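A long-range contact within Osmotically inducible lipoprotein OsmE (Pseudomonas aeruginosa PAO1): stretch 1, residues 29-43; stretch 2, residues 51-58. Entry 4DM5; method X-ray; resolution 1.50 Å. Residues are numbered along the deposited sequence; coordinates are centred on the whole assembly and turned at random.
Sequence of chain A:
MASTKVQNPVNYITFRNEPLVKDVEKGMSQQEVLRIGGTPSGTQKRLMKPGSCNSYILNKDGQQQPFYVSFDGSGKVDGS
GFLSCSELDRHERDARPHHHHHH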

ATOM      1  N   SER A  29      -6.674   0.660  10.888  1.00 19.73           N
ATOM      2  CA  SER A  29      -5.697   1.507  11.499  1.00 18.47           C
ATOM      3  C   SER A  29      -4.278   1.189  11.055  1.00 18.80           C
ATOM      4  O   SER A  29      -3.996   0.138  10.507  1.00 18.24           O
ATOM      5  CB  SER A  29      -5.701   1.354  13.049  1.00 22.36           C
ATOM      6  OG  SER A  29      -5.235   0.095  13.375  1.00 23.94           O
ATOM      7  N   GLN A  30      -3.448   2.223  11.180  1.00 19.41           N
ATOM      8  CA  GLN A  30      -2.037   2.047  10.879  1.00 20.74           C
ATOM      9  C   GLN A  30      -1.371   0.918  11.611  1.00 20.57           C
ATOM     10  O   GLN A  30      -0.602   0.075  11.069  1.00 20.47           O
ATOM     11  CB  GLN A  30      -1.312   3.382  11.156  1.00 22.36           C
ATOM     12  CG  GLN A  30      -1.608   4.469  10.091  1.00 27.04           C
ATOM     13  CD  GLN A  30      -1.199   5.874  10.515  1.00 32.39           C
ATOM     14  OE1 GLN A  30      -1.728   6.464  11.451  1.00 36.87           O
ATOM     15  NE2 GLN A  30      -0.227   6.409   9.813  1.00 38.38           N
ATOM     16  N   GLN A  31      -1.732   0.722  12.904  1.00 21.10           N
ATOM     17  CA  GLN A  31      -1.100  -0.359  13.614  1.00 22.71           C
ATOM     18  C   GLN A  31      -1.527  -1.759  13.162  1.00 20.71           C
ATOM     19  O   GLN A  31      -0.761  -2.671  13.113  1.00 22.56           O
ATOM     20  CB  GLN A  31      -1.437  -0.185  15.146  1.00 25.79           C
ATOM     21  CG  GLN A  31      -0.503   0.698  15.896  1.00 31.47           C
ATOM     22  CD  GLN A  31      -0.810   0.636  17.345  1.00 36.08           C
ATOM     23  OE1 GLN A  31      -0.855  -0.459  17.945  1.00 42.04           O
ATOM     24  NE2 GLN A  31      -1.056   1.778  17.927  1.00 38.17           N
ATOM     25  N   GLU A  32      -2.775  -1.920  12.735  1.00 21.32           N
ATOM     26  CA  GLU A  32      -3.220  -3.198  12.226  1.00 22.78           C
ATOM     27  C   GLU A  32      -2.539  -3.531  10.871  1.00 18.90           C
ATOM     28  O   GLU A  32      -2.055  -4.624  10.641  1.00 21.17           O
ATOM     29  CB  GLU A  32      -4.696  -3.161  12.029  1.00 24.06           C
ATOM     30  CG  GLU A  32      -5.119  -4.577  11.681  1.00 28.33           C
ATOM     31  CD  GLU A  32      -6.482  -4.988  12.156  1.00 34.81           C
ATOM     32  OE1 GLU A  32      -7.434  -4.156  12.300  1.00 37.54           O
ATOM     33  OE2 GLU A  32      -6.593  -6.234  12.336  1.00 37.08           O
ATOM     34  N   VAL A  33      -2.391  -2.485  10.032  1.00 18.43           N
ATOM     35  CA  VAL A  33      -1.679  -2.763   8.835  1.00 18.89           C
ATOM     36  C   VAL A  33      -0.221  -3.152   9.116  1.00 18.31           C
ATOM     37  O   VAL A  33       0.292  -4.052   8.439  1.00 19.00           O
ATOM     38  CB  VAL A  33      -1.734  -1.538   7.923  1.00 17.36           C
ATOM     39  CG1 VAL A  33      -0.786  -1.663   6.704  1.00 19.04           C
ATOM     40  CG2 VAL A  33      -3.172  -1.300   7.457  1.00 18.76           C
ATOM     41  N   LEU A  34       0.446  -2.488  10.082  1.00 18.78           N
ATOM     42  CA  LEU A  34       1.815  -2.891  10.402  1.00 20.63           C
ATOM     43  C   LEU A  34       1.945  -4.390  10.851  1.00 21.88           C
ATOM     44  O   LEU A  34       2.860  -5.168  10.465  1.00 24.15           O
ATOM     45  CB  LEU A  34       2.420  -1.934  11.504  1.00 21.82           C
ATOM     46  CG  LEU A  34       2.587  -0.522  11.003  1.00 25.30           C
ATOM     47  CD1 LEU A  34       2.953   0.514  12.080  1.00 26.93           C
ATOM     48  CD2 LEU A  34       3.651  -0.602   9.862  1.00 28.11           C
ATOM     49  N   ARG A  35       0.967  -4.808  11.654  1.00 22.25           N
ATOM     50  CA  ARG A  35       0.920  -6.205  12.067  1.00 25.91           C
ATOM     51  C   ARG A  35       0.714  -7.224  10.974  1.00 24.66           C
ATOM     52  O   ARG A  35       1.396  -8.233  10.877  1.00 27.34           O
ATOM     53  CB  ARG A  35      -0.200  -6.366  13.114  1.00 26.70           C
ATOM     54  CG  ARG A  35       0.215  -5.646  14.430  1.00 32.78           C
ATOM     55  CD  ARG A  35      -0.596  -5.833  15.722  1.00 35.06           C
ATOM     56  NE  ARG A  35      -1.697  -4.923  15.822  1.00 34.44           N
ATOM     57  CZ  ARG A  35      -1.831  -3.802  16.485  1.00 36.09           C
ATOM     58  NH1 ARG A  35      -0.855  -3.267  17.258  1.00 39.87           N
ATOM     59  NH2 ARG A  35      -2.983  -3.148  16.274  1.00 34.51           N
ATOM     60  N   ILE A  36      -0.147  -6.848  10.006  1.00 22.66           N
ATOM     61  CA  ILE A  36      -0.472  -7.755   8.938  1.00 22.26           C
ATOM     62  C   ILE A  36       0.623  -7.864   7.963  1.00 22.37           C
ATOM     63  O   ILE A  36       0.941  -8.973   7.442  1.00 24.57           O
ATOM     64  CB  ILE A  36      -1.692  -7.169   8.168  1.00 20.25           C
ATOM     65  CG1 ILE A  36      -3.030  -7.374   8.978  1.00 21.03           C
ATOM     66  CG2 ILE A  36      -1.847  -7.882   6.796  1.00 20.02           C
ATOM     67  CD1 ILE A  36      -4.209  -6.516   8.496  1.00 23.38           C
ATOM     68  N   GLY A  37       1.195  -6.710   7.628  1.00 20.68           N
ATOM     69  CA  GLY A  37       2.130  -6.622   6.461  1.00 23.20           C
ATOM     70  C   GLY A  37       3.603  -6.586   6.797  1.00 23.86           C
ATOM     71  O   GLY A  37       4.482  -6.661   5.937  1.00 26.86           O
ATOM     72  N   GLY A  38       3.899  -6.342   8.082  1.00 23.22           N
ATOM     73  CA  GLY A  38       5.328  -6.187   8.472  1.00 24.63           C
ATOM     74  C   GLY A  38       5.888  -4.822   8.119  1.00 24.82           C
ATOM     75  O   GLY A  38       5.080  -3.849   7.840  1.00 24.43           O
ATOM     76  N   THR A  39       7.200  -4.673   8.277  1.00 26.82           N
ATOM     77  CA  THR A  39       7.835  -3.383   8.102  1.00 25.88           C
ATOM     78  C   THR A  39       7.774  -2.888   6.644  1.00 23.01           C
ATOM     79  O   THR A  39       8.168  -3.598   5.733  1.00 24.59           O
ATOM     80  CB  THR A  39       9.308  -3.485   8.512  1.00 30.55           C
ATOM     81  OG1 THR A  39       9.296  -3.965   9.848  1.00 35.98           O
ATOM     82  CG2 THR A  39       9.973  -2.121   8.470  1.00 29.48           C
ATOM     83  N   PRO A  40       7.168  -1.713   6.446  1.00 21.97           N
ATOM     84  CA  PRO A  40       7.273  -1.131   5.091  1.00 21.89           C
ATOM     85  C   PRO A  40       8.622  -0.915   4.575  1.00 25.22           C
ATOM     86  O   PRO A  40       9.599  -0.652   5.361  1.00 23.96           O
ATOM     87  CB  PRO A  40       6.479   0.193   5.137  1.00 24.61           C
ATOM     88  CG  PRO A  40       5.674   0.109   6.418  1.00 23.01           C
ATOM     89  CD  PRO A  40       6.490  -0.819   7.396  1.00 22.48           C
ATOM     90  N   SER A  41       8.816  -1.030   3.269  1.00 24.69           N
ATOM     91  CA  SER A  41      10.076  -0.501   2.684  1.00 30.27           C
ATOM     92  C   SER A  41      10.279   0.959   2.986  1.00 32.80           C
ATOM     93  O   SER A  41      11.382   1.417   3.280  1.00 39.38           O
ATOM     94  CB  SER A  41      10.107  -0.686   1.175  1.00 37.71           C
ATOM     95  OG  SER A  41       9.946  -2.051   0.954  1.00 46.68           O
ATOM     96  N   GLY A  42       9.194   1.709   2.989  1.00 29.37           N
ATOM     97  CA  GLY A  42       9.207   3.109   3.234  1.00 29.90           C
ATOM     98  C   GLY A  42       7.856   3.684   3.649  1.00 28.31           C
ATOM     99  O   GLY A  42       6.837   3.070   3.415  1.00 23.99           O
ATOM    100  N   THR A  43       7.816   4.815   4.337  1.00 28.18           N
ATOM    101  CA  THR A  43       6.620   5.501   4.712  1.00 27.09           C
ATOM    102  C   THR A  43       6.818   6.940   4.307  1.00 27.50           C
ATOM    103  O   THR A  43       8.005   7.424   4.250  1.00 32.11           O
ATOM    104  CB  THR A  43       6.075   5.284   6.149  1.00 30.22           C
ATOM    105  OG1 THR A  43       6.077   3.920   6.545  1.00 42.72           O
ATOM    106  CG2 THR A  43       4.741   5.743   6.334  1.00 33.89           C
ATOM    107  N   GLY A  51      -2.983  12.596   4.947  1.00 23.27           N
ATOM    108  CA  GLY A  51      -2.772  11.194   5.351  1.00 22.31           C
ATOM    109  C   GLY A  51      -1.384  10.770   4.879  1.00 22.77           C
ATOM    110  O   GLY A  51      -0.546  11.630   4.495  1.00 24.02           O
ATOM    111  N   SER A  52      -1.130   9.484   4.805  1.00 19.66           N
ATOM    112  CA  SER A  52       0.171   8.997   4.679  1.00 20.98           C
ATOM    113  C   SER A  52       0.117   7.702   3.848  1.00 18.82           C
ATOM    114  O   SER A  52      -0.949   7.248   3.474  1.00 20.08           O
ATOM    115  CB  SER A  52       0.757   8.628   5.975  1.00 21.96           C
ATOM    116  OG  SER A  52      -0.068   7.677   6.547  1.00 26.17           O
ATOM    117  N   CYS A  53       1.274   7.262   3.467  1.00 17.68           N
ATOM    118  CA  CYS A  53       1.316   6.100   2.524  1.00 17.21           C
ATOM    119  C   CYS A  53       2.485   5.190   2.957  1.00 17.69           C
ATOM    120  O   CYS A  53       3.588   5.630   3.238  1.00 19.38           O
ATOM    121  CB  CYS A  53       1.514   6.626   1.112  1.00 18.90           C
ATOM    122  SG  CYS A  53       1.368   5.323  -0.136  0.70 17.22           S
ATOM    123  N   ASN A  54       2.247   3.869   2.929  1.00 17.00           N
ATOM    124  CA  ASN A  54       3.317   2.902   3.152  1.00 16.58           C
ATOM    125  C   ASN A  54       3.658   2.172   1.873  1.00 16.19           C
ATOM    126  O   ASN A  54       2.731   1.721   1.135  1.00 16.53           O
ATOM    127  CB  ASN A  54       2.795   1.774   4.087  1.00 18.15           C
ATOM    128  CG  ASN A  54       2.516   2.188   5.565  1.00 19.84           C
ATOM    129  OD1 ASN A  54       2.829   3.309   5.929  1.00 24.82           O
ATOM    130  ND2 ASN A  54       1.983   1.279   6.367  1.00 22.68           N
ATOM    131  N   SER A  55       4.949   2.075   1.608  1.00 18.12           N
ATOM    132  CA  SER A  55       5.367   1.393   0.310  1.00 18.31           C
ATOM    133  C   SER A  55       5.927   0.052   0.686  1.00 18.40           C
ATOM    134  O   SER A  55       6.711  -0.085   1.675  1.00 20.66           O
ATOM    135  CB  SER A  55       6.475   2.124  -0.423  1.00 23.05           C
ATOM    136  OG  SER A  55       6.028   3.296  -1.042  1.00 31.17           O
ATOM    137  N   TYR A  56       5.680  -0.971  -0.155  1.00 16.85           N
ATOM    138  CA  TYR A  56       6.208  -2.352   0.049  1.00 18.74           C
ATOM    139  C   TYR A  56       6.681  -2.926  -1.242  1.00 18.54           C
ATOM    140  O   TYR A  56       6.344  -2.376  -2.364  1.00 18.16           O
ATOM    141  CB  TYR A  56       5.095  -3.280   0.547  1.00 17.67           C
ATOM    142  CG  TYR A  56       4.344  -2.740   1.768  1.00 16.98           C
ATOM    143  CD1 TYR A  56       4.772  -3.133   3.027  1.00 19.47           C
ATOM    144  CD2 TYR A  56       3.272  -1.908   1.653  1.00 15.90           C
ATOM    145  CE1 TYR A  56       4.102  -2.687   4.173  1.00 18.98           C
ATOM    146  CE2 TYR A  56       2.545  -1.408   2.774  1.00 17.09           C
ATOM    147  CZ  TYR A  56       2.981  -1.851   4.051  1.00 19.20           C
ATOM    148  OH  TYR A  56       2.326  -1.466   5.174  1.00 20.35           O
ATOM    149  N   ILE A  57       7.511  -3.962  -1.119  1.00 20.67           N
ATOM    150  CA  ILE A  57       7.786  -4.763  -2.307  1.00 20.29           C
ATOM    151  C   ILE A  57       7.271  -6.154  -1.922  1.00 21.72           C
ATOM    152  O   ILE A  57       7.767  -6.799  -0.995  1.00 23.41           O
ATOM    153  CB  ILE A  57       9.317  -4.831  -2.581  1.00 23.64           C
ATOM    154  CG1 ILE A  57       9.843  -3.430  -2.893  1.00 27.55           C
ATOM    155  CG2 ILE A  57       9.537  -5.903  -3.669  1.00 24.74           C
ATOM    156  CD1 ILE A  57       9.400  -2.803  -4.195  1.00 31.41           C
ATOM    157  N   LEU A  58       6.308  -6.647  -2.686  1.00 20.58           N
ATOM    158  CA  LEU A  58       5.845  -8.030  -2.469  1.00 20.12           C
ATOM    159  C   LEU A  58       6.816  -8.950  -3.161  1.00 21.80           C
ATOM    160  O   LEU A  58       7.334  -8.588  -4.287  1.00 24.53           O
ATOM    161  CB  LEU A  58       4.471  -8.194  -3.099  1.00 19.43           C
ATOM    162  CG  LEU A  58       3.331  -7.254  -2.657  1.00 21.23           C
ATOM    163  CD1 LEU A  58       2.087  -7.517  -3.488  1.00 22.73           C
ATOM    164  CD2 LEU A  58       3.128  -7.315  -1.154  1.00 23.59           C
TER
HETATM  165  O   HOH W   1       1.561   5.707   7.100  1.00 30.18           O
HETATM  166  O   HOH W   2       0.877   1.469   8.948  1.00 32.97           O
HETATM  167  O   HOH W   3       2.515  -3.460   7.046  1.00 21.27           O
HETATM  168  O   HOH W   4       8.215  -4.383   1.702  1.00 34.91           O
HETATM  169  O   HOH W   5       4.236   3.088   8.748  1.00 36.86           O

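Water does much of the joining here: the helix of stretch 1 (residues 30-37) makes no direct hydrogen bond to stretch 2, and ordered waters tie it to the strand instead. The helix and the strand of stretch 2 run almost exactly parallel, 2° between their N-to-C directions, with axes 11.3 Å apart at closest approach, a spacing that leaves room for side chains and solvent between them. Water 3 donates to Val33 O and Gly38 O, each at 2.7 Å, and accepts from Tyr56 OH at 2.7 Å, so the phenol reaches two backbone carbonyls, one within the helix (Val33) and one just past its end (Gly38), through one molecule. Water 2 donates to Gln30 O (2.9 Å) and accepts from Asn54 ND2 (2.8 Å). Water 1 joins the polar ends of three side chains: it donates to Asn54 OD1 (3.0 Å), accepts a weak bond from Gln30 NE2 (3.3 Å) and bonds Ser52 OG at 2.6 Å.

Asn54 and Tyr56 lie at the centre of this arrangement. Asn54 ND2 donates to Tyr56 OH at 3.0 Å, within stretch 2, which fixes the two polar groups relative to each other while both also bind water. With its amide satisfied in this way, Asn54 can be buried beside apolar atoms: its ND2 lies 3.9 Å from Pro40 CG and 4.1 Å from Val33 CG1. Tyr56 loses the most surface to the other stretch. Its CA-to-CB bond points sideways, but the ring carries its end inward, bringing OH to 3.5 Å from Val33 CG1. Pro40 supplies apolar packing, with CB 3.9 Å from Tyr56 CE1, while Gly38 O meets the ring at its edge, 4.0 Å from CE1.

The helix begins with a cap, Glu32 N donating to Ser29 OG at 3.2 Å. It gives way at Gly38, whose positive phi would jam a CB against the preceding carbonyl oxygen. The chain then turns through Thr39, Pro40 and Ser41 and meets stretch 2 as an antiparallel strand. Gly42 and Ser55 form the hydrogen-bonded pair: Ser55 N donates to Gly42 O at 2.8 Å, nearly linear at 178°, and Gly42 N returns a weak bond to Ser55 O at 3.3 Å. Ser55 O also accepts a weak bond from Ser41 N; the atoms are only 2.8 Å apart, but the angle of 115° is poor. Thus one carbonyl receives two successive amides where the strand pairing begins.

Thr43 and Asn54 are the next pair, non-hydrogen-bonded, with CA atoms 4.5 Å apart. Thr43 CA instead approaches Cys53 O at 3.4 Å in a CA-H...O contact. Both side chains of the pair project to the same sheet face, where Thr43 CG2 comes within 3.1 Å of Asn54 OD1. Water 5 links their polar atoms, bonding Thr43 OG1 at 3.0 Å and donating to Asn54 OD1 at 3.2 Å. Beyond Ser55, water 4 bridges Ser41 OG (3.0 Å) and Ile57 N (2.9 Å), accepting from the amide.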